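Local coordinates for protein ATP:cob(I)alamin adenosyltransferase (Salmonella enterica subsp. enterica serovar Livingstone, PDB 5CX7) that binds heme through its C-terminal domain and, as part of the PduO enzyme, probably converts cob(I)alamin to adenosylcobalamin, the cofactor of propanediol dehydratase, at residues Val25-Ala28 with Gln29-Val33; Asp16-Gln19 with Leu20-Ala24; Ala67-Ala70 with Val71-Thr75. All blocks are in the same frame, centred on the assembly; numbering follows the deposited sequence.

Contact 1: residues Val25-Ala28 with Gln29-Val33; sequences VERA and QQLQV
V25-A28 meets Q29-V33 in a local contact within the last turns of helix 14-31 and at its C-terminal end. The helix closes in a Schellman motif. It belongs to an HbpS-like domain with a four-stranded antiparallel sheet. Two backbone bonds make the cap. Q32 has positive phi (57°), and its N donates to O of Q29 at 3.0 Å. N of V33 bonds to O of A28, also at 3.0 Å. Before the cap, the amides of Q29, Q30 and L31 bond to the carbonyls of V25, E26 and R27 in regular helical order.

R27 carries the main side-chain contact. Its chain leaves with CG anti to the backbone N (chi1 -177°) and bends at chi2, which turns the guanidinium toward the next turn. The R27 and Q30 side chains cross at about a right angle. The guanidinium and amide planes are 73° apart, yet OE1 of Q30 lies in the guanidinium plane, at its edge. NH1 of R27 donates to this OE1 at 3.0 Å. L31 lies over one face of the same guanidinium, toward the rim, with its CD2 3.6 Å from NH2 of R27. NH2 also forms a salt bridge with D132 of helix 127-139, so the group is held by partners from two helices.

The A28 methyl packs on I133, V35 and M52. V25 packs on the heme. E26 and Q29 are probable magnesium ligands, though E26 here pairs with R22. Q29 runs extended back along the helix, and its NE2 comes 3.9 Å from CG1 of V25. A water bridges the two probable ligands, donating to O of E26 at 3.0 Å and to OE1 of Q29 at 3.3 Å.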
ATOM      1  N   VAL E  25       8.155 -31.349  -1.859  1.00 16.07           N
ATOM      2  CA  VAL E  25       9.435 -31.144  -2.541  1.00 16.21           C
ATOM      3  C   VAL E  25       9.857 -32.389  -3.335  1.00 18.89           C
ATOM      4  O   VAL E  25      10.302 -32.293  -4.492  1.00 20.47           O
ATOM      5  CB  VAL E  25      10.520 -30.761  -1.528  1.00 16.91           C
ATOM      6  CG1 VAL E  25      11.939 -30.827  -2.107  1.00 19.60           C
ATOM      7  CG2 VAL E  25      10.285 -29.361  -0.985  1.00 17.02           C
ATOM      8  N   GLU E  26       9.718 -33.575  -2.722  1.00 18.96           N
ATOM      9  CA  GLU E  26      10.018 -34.840  -3.430  1.00 21.56           C
ATOM     10  C   GLU E  26       9.198 -34.981  -4.733  1.00 19.89           C
ATOM     11  O   GLU E  26       9.731 -35.357  -5.776  1.00 21.23           O
ATOM     12  CB  GLU E  26       9.824 -36.056  -2.506  1.00 22.32           C
ATOM     13  CG  GLU E  26      10.979 -36.127  -1.497  1.00 27.73           C
ATOM     14  CD  GLU E  26      10.826 -37.238  -0.457  1.00 32.18           C
ATOM     15  OE1 GLU E  26       9.786 -37.962  -0.482  1.00 39.14           O
ATOM     16  OE2 GLU E  26      11.726 -37.363   0.405  1.00 37.30           O
ATOM     17  N   ARG E  27       7.906 -34.728  -4.660  1.00 17.05           N
ATOM     18  CA  ARG E  27       7.063 -34.806  -5.822  1.00 18.30           C
ATOM     19  C   ARG E  27       7.450 -33.771  -6.899  1.00 20.23           C
ATOM     20  O   ARG E  27       7.489 -34.101  -8.103  1.00 15.89           O
ATOM     21  CB  ARG E  27       5.566 -34.642  -5.443  1.00 18.86           C
ATOM     22  CG  ARG E  27       4.593 -34.791  -6.588  1.00 19.71           C
ATOM     23  CD  ARG E  27       4.843 -36.142  -7.317  1.00 19.92           C
ATOM     24  NE  ARG E  27       3.881 -36.301  -8.381  1.00 16.09           N
ATOM     25  CZ  ARG E  27       4.014 -37.143  -9.415  1.00 19.86           C
ATOM     26  NH1 ARG E  27       5.080 -37.932  -9.525  1.00 16.37           N
ATOM     27  NH2 ARG E  27       3.071 -37.171 -10.396  1.00 17.75           N
ATOM     28  N   ALA E  28       7.731 -32.516  -6.463  1.00 17.33           N
ATOM     29  CA  ALA E  28       8.207 -31.522  -7.412  1.00 16.76           C
ATOM     30  C   ALA E  28       9.528 -31.957  -8.102  1.00 18.14           C
ATOM     31  O   ALA E  28       9.701 -31.783  -9.334  1.00 18.78           O
ATOM     32  CB  ALA E  28       8.400 -30.185  -6.694  1.00 15.41           C
ATOM     33  N   GLN E  29      10.452 -32.530  -7.343  1.00 18.85           N
ATOM     34  CA  GLN E  29      11.666 -33.140  -7.925  1.00 23.53           C
ATOM     35  C   GLN E  29      11.343 -34.232  -8.984  1.00 25.00           C
ATOM     36  O   GLN E  29      11.957 -34.243 -10.040  1.00 22.71           O
ATOM     37  CB  GLN E  29      12.568 -33.728  -6.842  1.00 25.96           C
ATOM     38  CG  GLN E  29      13.241 -32.665  -6.025  1.00 28.95           C
ATOM     39  CD  GLN E  29      13.943 -33.196  -4.790  1.00 31.69           C
ATOM     40  OE1 GLN E  29      13.681 -34.294  -4.335  1.00 31.21           O
ATOM     41  NE2 GLN E  29      14.832 -32.421  -4.265  1.00 32.19           N
ATOM     42  N   GLN E  30      10.357 -35.096  -8.711  1.00 22.14           N
ATOM     43  CA  GLN E  30       9.973 -36.112  -9.664  1.00 23.65           C
ATOM     44  C   GLN E  30       9.455 -35.492 -10.941  1.00 24.68           C
ATOM     45  O   GLN E  30       9.690 -36.015 -12.027  1.00 23.84           O
ATOM     46  CB  GLN E  30       8.879 -37.040  -9.105  1.00 26.78           C
ATOM     47  CG  GLN E  30       9.396 -38.000  -8.046  1.00 28.76           C
ATOM     48  CD  GLN E  30       8.309 -38.706  -7.226  1.00 28.26           C
ATOM     49  OE1 GLN E  30       7.111 -38.559  -7.442  1.00 22.02           O
ATOM     50  NE2 GLN E  30       8.752 -39.279  -6.117  1.00 34.97           N
ATOM     51  N   LEU E  31       8.692 -34.391 -10.790  1.00 22.08           N
ATOM     52  CA  LEU E  31       8.145 -33.720 -11.939  1.00 22.43           C
ATOM     53  C   LEU E  31       9.159 -32.838 -12.627  1.00 22.25           C
ATOM     54  O   LEU E  31       8.811 -32.276 -13.650  1.00 24.59           O
ATOM     55  CB  LEU E  31       6.887 -32.933 -11.546  1.00 22.49           C
ATOM     56  CG  LEU E  31       5.718 -33.763 -11.029  1.00 23.54           C
ATOM     57  CD1 LEU E  31       4.537 -32.890 -10.683  1.00 25.47           C
ATOM     58  CD2 LEU E  31       5.282 -34.827 -12.044  1.00 25.84           C
ATOM     59  N   GLN E  32      10.314 -32.656 -12.009  1.00 17.93           N
ATOM     60  CA  GLN E  32      11.362 -31.738 -12.461  1.00 22.23           C
ATOM     61  C   GLN E  32      10.873 -30.262 -12.600  1.00 22.35           C
ATOM     62  O   GLN E  32      11.137 -29.611 -13.609  1.00 16.58           O
ATOM     63  CB  GLN E  32      11.944 -32.210 -13.785  1.00 24.30           C
ATOM     64  CG  GLN E  32      12.618 -33.563 -13.612  1.00 26.82           C
ATOM     65  CD  GLN E  32      13.418 -33.986 -14.839  1.00 30.46           C
ATOM     66  OE1 GLN E  32      14.602 -33.889 -14.790  1.00 43.61           O
ATOM     67  NE2 GLN E  32      12.795 -34.499 -15.884  1.00 34.26           N
ATOM     68  N   VAL E  33      10.099 -29.812 -11.626  1.00 21.49           N
ATOM     69  CA  VAL E  33       9.660 -28.434 -11.620  1.00 22.75           C
ATOM     70  C   VAL E  33       9.944 -27.859 -10.223  1.00 20.78           C
ATOM     71  O   VAL E  33       9.569 -28.451  -9.231  1.00 21.54           O
ATOM     72  CB  VAL E  33       8.225 -28.261 -12.084  1.00 29.33           C
ATOM     73  CG1 VAL E  33       7.273 -29.136 -11.323  1.00 32.06           C
ATOM     74  CG2 VAL E  33       7.794 -26.798 -11.985  1.00 32.15           C
TER
HETATM   75  O   HOH W   1      12.305 -36.958  -5.598  1.00 41.53           O

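Contact 2: residues Asp16-Gln19 with Leu20-Ala24; sequences DLHQ and LTRAA. With HEM (protoporphyrin IX containing Fe), chain B.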
ATOM      1  N   ASP E  16       3.510 -33.638  10.925  1.00 16.68           N
ATOM      2  CA  ASP E  16       2.610 -33.284   9.792  1.00 17.23           C
ATOM      3  C   ASP E  16       3.261 -32.268   8.851  1.00 15.58           C
ATOM      4  O   ASP E  16       3.205 -32.407   7.652  1.00 15.41           O
ATOM      5  CB  ASP E  16       1.303 -32.672  10.278  1.00 17.65           C
ATOM      6  CG  ASP E  16       0.399 -33.662  11.013  1.00 19.12           C
ATOM      7  OD1 ASP E  16       0.299 -34.820  10.587  1.00 20.84           O
ATOM      8  OD2 ASP E  16      -0.432 -33.228  11.872  1.00 19.14           O
ATOM      9  N   LEU E  17       3.776 -31.207   9.445  1.00 15.44           N
ATOM     10  CA  LEU E  17       4.372 -30.101   8.665  1.00 15.62           C
ATOM     11  C   LEU E  17       5.580 -30.594   7.895  1.00 17.55           C
ATOM     12  O   LEU E  17       5.778 -30.246   6.737  1.00 17.74           O
ATOM     13  CB  LEU E  17       4.801 -28.968   9.623  1.00 14.84           C
ATOM     14  CG  LEU E  17       3.640 -28.255  10.345  1.00 15.21           C
ATOM     15  CD1 LEU E  17       4.171 -27.340  11.450  1.00 15.80           C
ATOM     16  CD2 LEU E  17       2.704 -27.508   9.420  1.00 14.87           C
ATOM     17  N   HIS E  18       6.443 -31.339   8.588  1.00 16.81           N
ATOM     18  CA  HIS E  18       7.637 -31.850   8.023  1.00 20.37           C
ATOM     19  C   HIS E  18       7.351 -32.761   6.834  1.00 18.79           C
ATOM     20  O   HIS E  18       8.012 -32.635   5.820  1.00 19.76           O
ATOM     21  CB  HIS E  18       8.486 -32.558   9.101  1.00 23.41           C
ATOM     22  CG  HIS E  18       9.893 -32.806   8.658  1.00 25.01           C
ATOM     23  ND1 HIS E  18      10.296 -34.010   8.117  1.00 27.24           N
ATOM     24  CD2 HIS E  18      10.981 -31.994   8.619  1.00 25.17           C
ATOM     25  CE1 HIS E  18      11.571 -33.945   7.769  1.00 28.02           C
ATOM     26  NE2 HIS E  18      11.976 -32.746   8.069  1.00 25.33           N
ATOM     27  N   GLN E  19       6.423 -33.680   7.002  1.00 18.80           N
ATOM     28  CA  GLN E  19       6.049 -34.639   5.973  1.00 18.75           C
ATOM     29  C   GLN E  19       5.371 -34.001   4.803  1.00 16.03           C
ATOM     30  O   GLN E  19       5.670 -34.360   3.688  1.00 13.60           O
ATOM     31  CB  GLN E  19       5.196 -35.815   6.510  1.00 20.83           C
ATOM     32  CG  GLN E  19       5.994 -36.658   7.475  1.00 23.37           C
ATOM     33  CD  GLN E  19       7.305 -37.145   6.856  1.00 27.76           C
ATOM     34  OE1 GLN E  19       7.267 -37.962   5.943  1.00 32.11           O
ATOM     35  NE2 GLN E  19       8.447 -36.705   7.370  1.00 27.51           N
ATOM     36  N   LEU E  20       4.500 -33.026   5.054  1.00 14.83           N
ATOM     37  CA  LEU E  20       3.885 -32.293   3.969  1.00 15.34           C
ATOM     38  C   LEU E  20       4.935 -31.635   3.122  1.00 13.88           C
ATOM     39  O   LEU E  20       4.877 -31.745   1.887  1.00 16.03           O
ATOM     40  CB  LEU E  20       2.932 -31.202   4.480  1.00 15.86           C
ATOM     41  CG  LEU E  20       1.552 -31.623   4.953  1.00 17.93           C
ATOM     42  CD1 LEU E  20       0.860 -30.499   5.712  1.00 19.52           C
ATOM     43  CD2 LEU E  20       0.690 -32.105   3.804  1.00 19.62           C
ATOM     44  N   THR E  21       5.866 -30.980   3.763  1.00 13.33           N
ATOM     45  CA  THR E  21       6.890 -30.205   3.095  1.00 14.13           C
ATOM     46  C   THR E  21       7.875 -31.084   2.300  1.00 16.78           C
ATOM     47  O   THR E  21       8.111 -30.906   1.111  1.00 14.78           O
ATOM     48  CB  THR E  21       7.637 -29.335   4.048  1.00 15.43           C
ATOM     49  OG1 THR E  21       6.743 -28.503   4.784  1.00 15.42           O
ATOM     50  CG2 THR E  21       8.596 -28.424   3.269  1.00 17.00           C
ATOM     51  N   ARG E  22       8.371 -32.106   2.948  1.00 17.55           N
ATOM     52  CA  ARG E  22       9.172 -33.100   2.266  1.00 18.58           C
ATOM     53  C   ARG E  22       8.499 -33.766   1.103  1.00 17.30           C
ATOM     54  O   ARG E  22       9.116 -33.923   0.083  1.00 16.03           O
ATOM     55  CB  ARG E  22       9.558 -34.121   3.270  1.00 19.54           C
ATOM     56  CG  ARG E  22      10.513 -35.163   2.815  1.00 24.88           C
ATOM     57  CD  ARG E  22      11.090 -36.043   3.935  1.00 28.62           C
ATOM     58  NE  ARG E  22      11.882 -37.031   3.217  1.00 34.11           N
ATOM     59  CZ  ARG E  22      12.430 -38.116   3.769  1.00 37.27           C
ATOM     60  NH1 ARG E  22      12.339 -38.351   5.073  1.00 36.22           N
ATOM     61  NH2 ARG E  22      13.061 -38.968   2.999  1.00 36.13           N
ATOM     62  N   ALA E  23       7.277 -34.254   1.283  1.00 16.87           N
ATOM     63  CA  ALA E  23       6.566 -34.933   0.206  1.00 15.64           C
ATOM     64  C   ALA E  23       6.297 -33.985  -0.946  1.00 17.35           C
ATOM     65  O   ALA E  23       6.372 -34.414  -2.105  1.00 13.24           O
ATOM     66  CB  ALA E  23       5.257 -35.507   0.690  1.00 18.42           C
ATOM     67  N   ALA E  24       5.997 -32.704  -0.664  1.00 13.98           N
ATOM     68  CA  ALA E  24       5.773 -31.762  -1.747  1.00 13.37           C
ATOM     69  C   ALA E  24       7.047 -31.587  -2.533  1.00 12.90           C
ATOM     70  O   ALA E  24       7.049 -31.628  -3.773  1.00 12.41           O
ATOM     71  CB  ALA E  24       5.278 -30.387  -1.225  1.00 13.67           C
TER
HETATM   72  CHA HEM B 201      14.897 -34.909   9.338  1.00 28.29           C
HETATM   73  CHB HEM B 201      13.618 -30.399  10.650  1.00 29.16           C
HETATM   74  CHC HEM B 201      12.628 -29.626   5.983  1.00 32.94           C
HETATM   75  CHD HEM B 201      14.317 -33.946   4.712  1.00 29.78           C
HETATM   76  C1A HEM B 201      14.591 -33.789  10.042  1.00 31.79           C
HETATM   77  C2A HEM B 201      14.594 -33.724  11.442  1.00 36.34           C
HETATM   78  C3A HEM B 201      14.227 -32.457  11.807  1.00 34.20           C
HETATM   79  C4A HEM B 201      14.018 -31.705  10.655  1.00 32.70           C
HETATM   80  CMA HEM B 201      14.063 -31.928  13.222  1.00 38.17           C
HETATM   81  CAA HEM B 201      14.896 -34.858  12.415  1.00 39.91           C
HETATM   82  CBA HEM B 201      13.514 -35.409  12.855  1.00 46.05           C
HETATM   83  CGA HEM B 201      13.491 -36.898  13.103  1.00 53.78           C
HETATM   84  O1A HEM B 201      13.511 -37.313  14.292  1.00 54.80           O
HETATM   85  O2A HEM B 201      13.429 -37.691  12.126  1.00 58.80           O
HETATM   86  C1B HEM B 201      13.249 -29.772   9.477  1.00 30.99           C
HETATM   87  C2B HEM B 201      12.748 -28.471   9.422  1.00 31.82           C
HETATM   88  C3B HEM B 201      12.465 -28.239   8.110  1.00 32.93           C
HETATM   89  C4B HEM B 201      12.791 -29.472   7.352  1.00 30.07           C
HETATM   90  CMB HEM B 201      12.590 -27.565  10.650  1.00 37.63           C
HETATM   91  CAB HEM B 201      11.941 -26.941   7.640  1.00 37.44           C
HETATM   92  CBB HEM B 201      11.662 -26.571   6.412  1.00 38.75           C
HETATM   93  C1C HEM B 201      12.975 -30.726   5.218  1.00 34.72           C
HETATM   94  C2C HEM B 201      12.808 -30.814   3.802  1.00 37.72           C
HETATM   95  C3C HEM B 201      13.314 -32.076   3.445  1.00 36.17           C
HETATM   96  C4C HEM B 201      13.756 -32.701   4.663  1.00 32.67           C
HETATM   97  CMC HEM B 201      12.206 -29.748   2.871  1.00 32.09           C
HETATM   98  CAC HEM B 201      13.434 -32.774   2.122  1.00 36.55           C
HETATM   99  CBC HEM B 201      13.089 -32.301   0.950  1.00 42.94           C
HETATM  100  C1D HEM B 201      14.604 -34.522   5.929  1.00 31.30           C
HETATM  101  C2D HEM B 201      15.121 -35.893   5.903  1.00 32.75           C
HETATM  102  C3D HEM B 201      15.277 -36.213   7.206  1.00 37.37           C
HETATM  103  C4D HEM B 201      14.878 -35.003   7.979  1.00 27.75           C
HETATM  104  CMD HEM B 201      15.407 -36.726   4.663  1.00 35.99           C
HETATM  105  CAD HEM B 201      15.824 -37.542   7.740  1.00 47.46           C
HETATM  106  CBD HEM B 201      14.923 -38.755   7.493  1.00 51.93           C
HETATM  107  CGD HEM B 201      14.291 -39.297   8.757  1.00 62.70           C
HETATM  108  O1D HEM B 201      14.362 -40.541   9.030  1.00 69.04           O
HETATM  109  O2D HEM B 201      13.663 -38.507   9.507  1.00 68.31           O
HETATM  110  NA  HEM B 201      14.203 -32.532   9.568  1.00 29.29           N
HETATM  111  NB  HEM B 201      13.259 -30.308   8.258  1.00 31.88           N
HETATM  112  NC  HEM B 201      13.491 -31.892   5.720  1.00 29.90           N
HETATM  113  ND  HEM B 201      14.461 -34.023   7.190  1.00 31.14           N
HETATM  114 FE   HEM B 201      13.863 -32.244   7.734  1.00 26.09          FE
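R22 lies one turn after H18 on helix 14-31, and the two side chains reach the same heme. R22 can be followed outward. Its CB sits 3.3 Å from O of H18, the carbonyl that also accepts the R22 amide, in a nearly straight bond (171°). Extended from CG as far as NE, the side chain runs out along the porphyrin. CG passes the heme CAC at 3.8 Å, and CD passes the meso carbon CHD. At the tip the guanidinium lies with one face on the methyl CMD, which is centred over it. CZ of R22 is 3.4 Å from this CMD, and NH1 also comes near CBD, on a propionate arm. NE is taken by a salt bridge to E26.

With CG of H18 opposite the backbone N (chi1 -165°), NE2 of the ring reaches the iron, at 2.0 Å. T21 adds a methyl, CG2, 3.9 Å from the heme CMC. Its hydroxyl OG1 donates to O of L17 at 2.8 Å. The T21 amide bonds to the same oxygen from the opposite face of the carbonyl plane, so two donors of one residue grip it.

L17, L20 and T21 pack on I39 of strand 36-41, which seats the helix on the sheet. H18 of a second subunit supplies the other axial ligand, completing a bis-histidine heme site between two subunits.

Contact 3: residues Ala67-Ala70 with Val71-Thr75; sequences AWTA and VAMKT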
ATOM      1  N   ALA E  67      -2.347 -20.849   0.005  1.00 10.78           N
ATOM      2  CA  ALA E  67      -2.526 -21.504   1.265  1.00 11.51           C
ATOM      3  C   ALA E  67      -3.453 -20.721   2.142  1.00 11.74           C
ATOM      4  O   ALA E  67      -4.404 -21.280   2.767  1.00 10.54           O
ATOM      5  CB  ALA E  67      -1.200 -21.694   1.946  1.00 12.74           C
ATOM      6  N   TRP E  68      -3.232 -19.384   2.152  1.00 11.14           N
ATOM      7  CA  TRP E  68      -4.106 -18.511   2.923  1.00 13.40           C
ATOM      8  C   TRP E  68      -5.560 -18.507   2.411  1.00 13.35           C
ATOM      9  O   TRP E  68      -6.498 -18.579   3.225  1.00 15.38           O
ATOM     10  CB  TRP E  68      -3.577 -17.061   2.885  1.00 13.59           C
ATOM     11  CG  TRP E  68      -4.354 -16.175   3.781  1.00 13.38           C
ATOM     12  CD1 TRP E  68      -4.127 -15.940   5.076  1.00 15.54           C
ATOM     13  CD2 TRP E  68      -5.428 -15.327   3.409  1.00 14.60           C
ATOM     14  NE1 TRP E  68      -5.024 -15.012   5.588  1.00 14.93           N
ATOM     15  CE2 TRP E  68      -5.832 -14.607   4.591  1.00 15.17           C
ATOM     16  CE3 TRP E  68      -6.098 -15.080   2.219  1.00 15.34           C
ATOM     17  CZ2 TRP E  68      -6.837 -13.664   4.585  1.00 14.62           C
ATOM     18  CZ3 TRP E  68      -7.197 -14.199   2.251  1.00 15.56           C
ATOM     19  CH2 TRP E  68      -7.503 -13.476   3.403  1.00 15.53           C
ATOM     20  N   THR E  69      -5.725 -18.472   1.094  1.00 12.61           N
ATOM     21  CA  THR E  69      -7.051 -18.515   0.484  1.00 13.14           C
ATOM     22  C   THR E  69      -7.846 -19.751   0.946  1.00 13.52           C
ATOM     23  O   THR E  69      -9.038 -19.673   1.192  1.00 12.80           O
ATOM     24  CB  THR E  69      -6.912 -18.534  -1.048  1.00 14.17           C
ATOM     25  OG1 THR E  69      -6.245 -17.351  -1.523  1.00 17.51           O
ATOM     26  CG2 THR E  69      -8.236 -18.611  -1.716  1.00 13.94           C
ATOM     27  N   ALA E  70      -7.161 -20.908   0.895  1.00 13.40           N
ATOM     28  CA  ALA E  70      -7.768 -22.151   1.263  1.00 13.69           C
ATOM     29  C   ALA E  70      -8.399 -22.034   2.639  1.00 12.36           C
ATOM     30  O   ALA E  70      -9.518 -22.538   2.861  1.00 14.37           O
ATOM     31  CB  ALA E  70      -6.760 -23.309   1.192  1.00 16.41           C
ATOM     32  N   VAL E  71      -7.681 -21.484   3.598  1.00 12.21           N
ATOM     33  CA  VAL E  71      -8.209 -21.337   4.942  1.00 14.63           C
ATOM     34  C   VAL E  71      -9.264 -20.212   5.027  1.00 14.22           C
ATOM     35  O   VAL E  71     -10.355 -20.400   5.654  1.00 11.14           O
ATOM     36  CB  VAL E  71      -7.050 -21.125   5.944  1.00 15.69           C
ATOM     37  CG1 VAL E  71      -7.422 -20.509   7.315  1.00 18.48           C
ATOM     38  CG2 VAL E  71      -6.241 -22.401   6.179  1.00 16.42           C
ATOM     39  N   ALA E  72      -8.962 -19.085   4.388  1.00 13.13           N
ATOM     40  CA  ALA E  72      -9.817 -17.875   4.465  1.00 14.32           C
ATOM     41  C   ALA E  72     -11.177 -18.035   3.808  1.00 14.87           C
ATOM     42  O   ALA E  72     -12.125 -17.348   4.160  1.00 15.83           O
ATOM     43  CB  ALA E  72      -9.067 -16.678   3.833  1.00 14.46           C
ATOM     44  N   MET E  73     -11.272 -18.938   2.813  1.00 14.36           N
ATOM     45  CA  MET E  73     -12.483 -19.319   2.157  1.00 15.35           C
ATOM     46  C   MET E  73     -12.938 -20.797   2.388  1.00 14.26           C
ATOM     47  O   MET E  73     -13.947 -21.183   1.799  1.00 14.21           O
ATOM     48  CB  MET E  73     -12.354 -19.068   0.680  1.00 17.86           C
ATOM     49  CG  MET E  73     -11.978 -17.599   0.524  1.00 24.45           C
ATOM     50  SD  MET E  73     -12.567 -16.776  -0.864  1.00 29.65           S
ATOM     51  CE  MET E  73     -14.326 -16.950  -0.680  1.00 24.39           C
ATOM     52  N   LYS E  74     -12.217 -21.526   3.212  1.00 13.70           N
ATOM     53  CA  LYS E  74     -12.523 -22.938   3.517  1.00 15.45           C
ATOM     54  C   LYS E  74     -12.753 -23.754   2.268  1.00 15.01           C
ATOM     55  O   LYS E  74     -13.738 -24.483   2.140  1.00 17.84           O
ATOM     56  CB  LYS E  74     -13.720 -23.050   4.477  1.00 14.15           C
ATOM     57  CG  LYS E  74     -13.472 -22.429   5.787  1.00 16.73           C
ATOM     58  CD  LYS E  74     -14.745 -22.527   6.684  1.00 18.35           C
ATOM     59  CE  LYS E  74     -14.588 -21.756   7.948  1.00 18.95           C
ATOM     60  NZ  LYS E  74     -15.867 -21.742   8.751  1.00 21.46           N
ATOM     61  N   THR E  75     -11.850 -23.634   1.297  1.00 14.92           N
ATOM     62  CA  THR E  75     -12.031 -24.249   0.019  1.00 18.92           C
ATOM     63  C   THR E  75     -10.691 -24.593  -0.616  1.00 19.53           C
ATOM     64  O   THR E  75      -9.680 -24.076  -0.206  1.00 20.68           O
ATOM     65  CB  THR E  75     -12.788 -23.278  -0.927  1.00 23.09           C
ATOM     66  OG1 THR E  75     -13.152 -23.961  -2.116  1.00 30.05           O
ATOM     67  CG2 THR E  75     -11.940 -22.115  -1.254  1.00 26.91           C
TER
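The W68 indole carries the CB of A72 over one face, offset toward the rim of the ring system. This is a CH-pi contact one turn along helix 59-72, in the turn where a Schellman motif ends the helix. The A72 methyl stands 3.5 Å from the centroid of the six-membered ring, only 10° off its normal. CZ3 of W68 is the ring atom nearest to it. Between the same two residues, N of A72 bonds to O of W68 at 2.8 Å, nearly along the C=O axis. V101 also touches W68. L57 of a third subunit packs on W68, and V58 of that subunit on A72, so this patch belongs to a subunit interface.

A67 and V71 pack on V40 of strand 36-41. M73 N bonds to O of T69 at 2.9 Å. K74 has positive phi (49°) and is the C-prime residue; its N makes a weak bond to O of V71. The chain then turns away, and N of T75 donates to O of A70 at 3.0 Å, in the carbonyl plane and on a lone pair.

How the contacts relate
From the N terminus, contact 2 comes first, on helix 14-31, and contact 1 follows directly on the same helix. Their centres are about 13 Å apart. Contact 3 comes later, at the end of helix 59-72, on the opposite side of the chain's centre; its centre is about 24 Å from that of contact 1 and about 19 Å from that of contact 2. The three are in series, so none nests in or crosses another, and each is local and closes no long loop. Contacts 2 and 3 both meet strand 36-41, while contacts 1 and 2 both meet helix 127-139. Contacts 2 and 3 also face different neighbouring subunits.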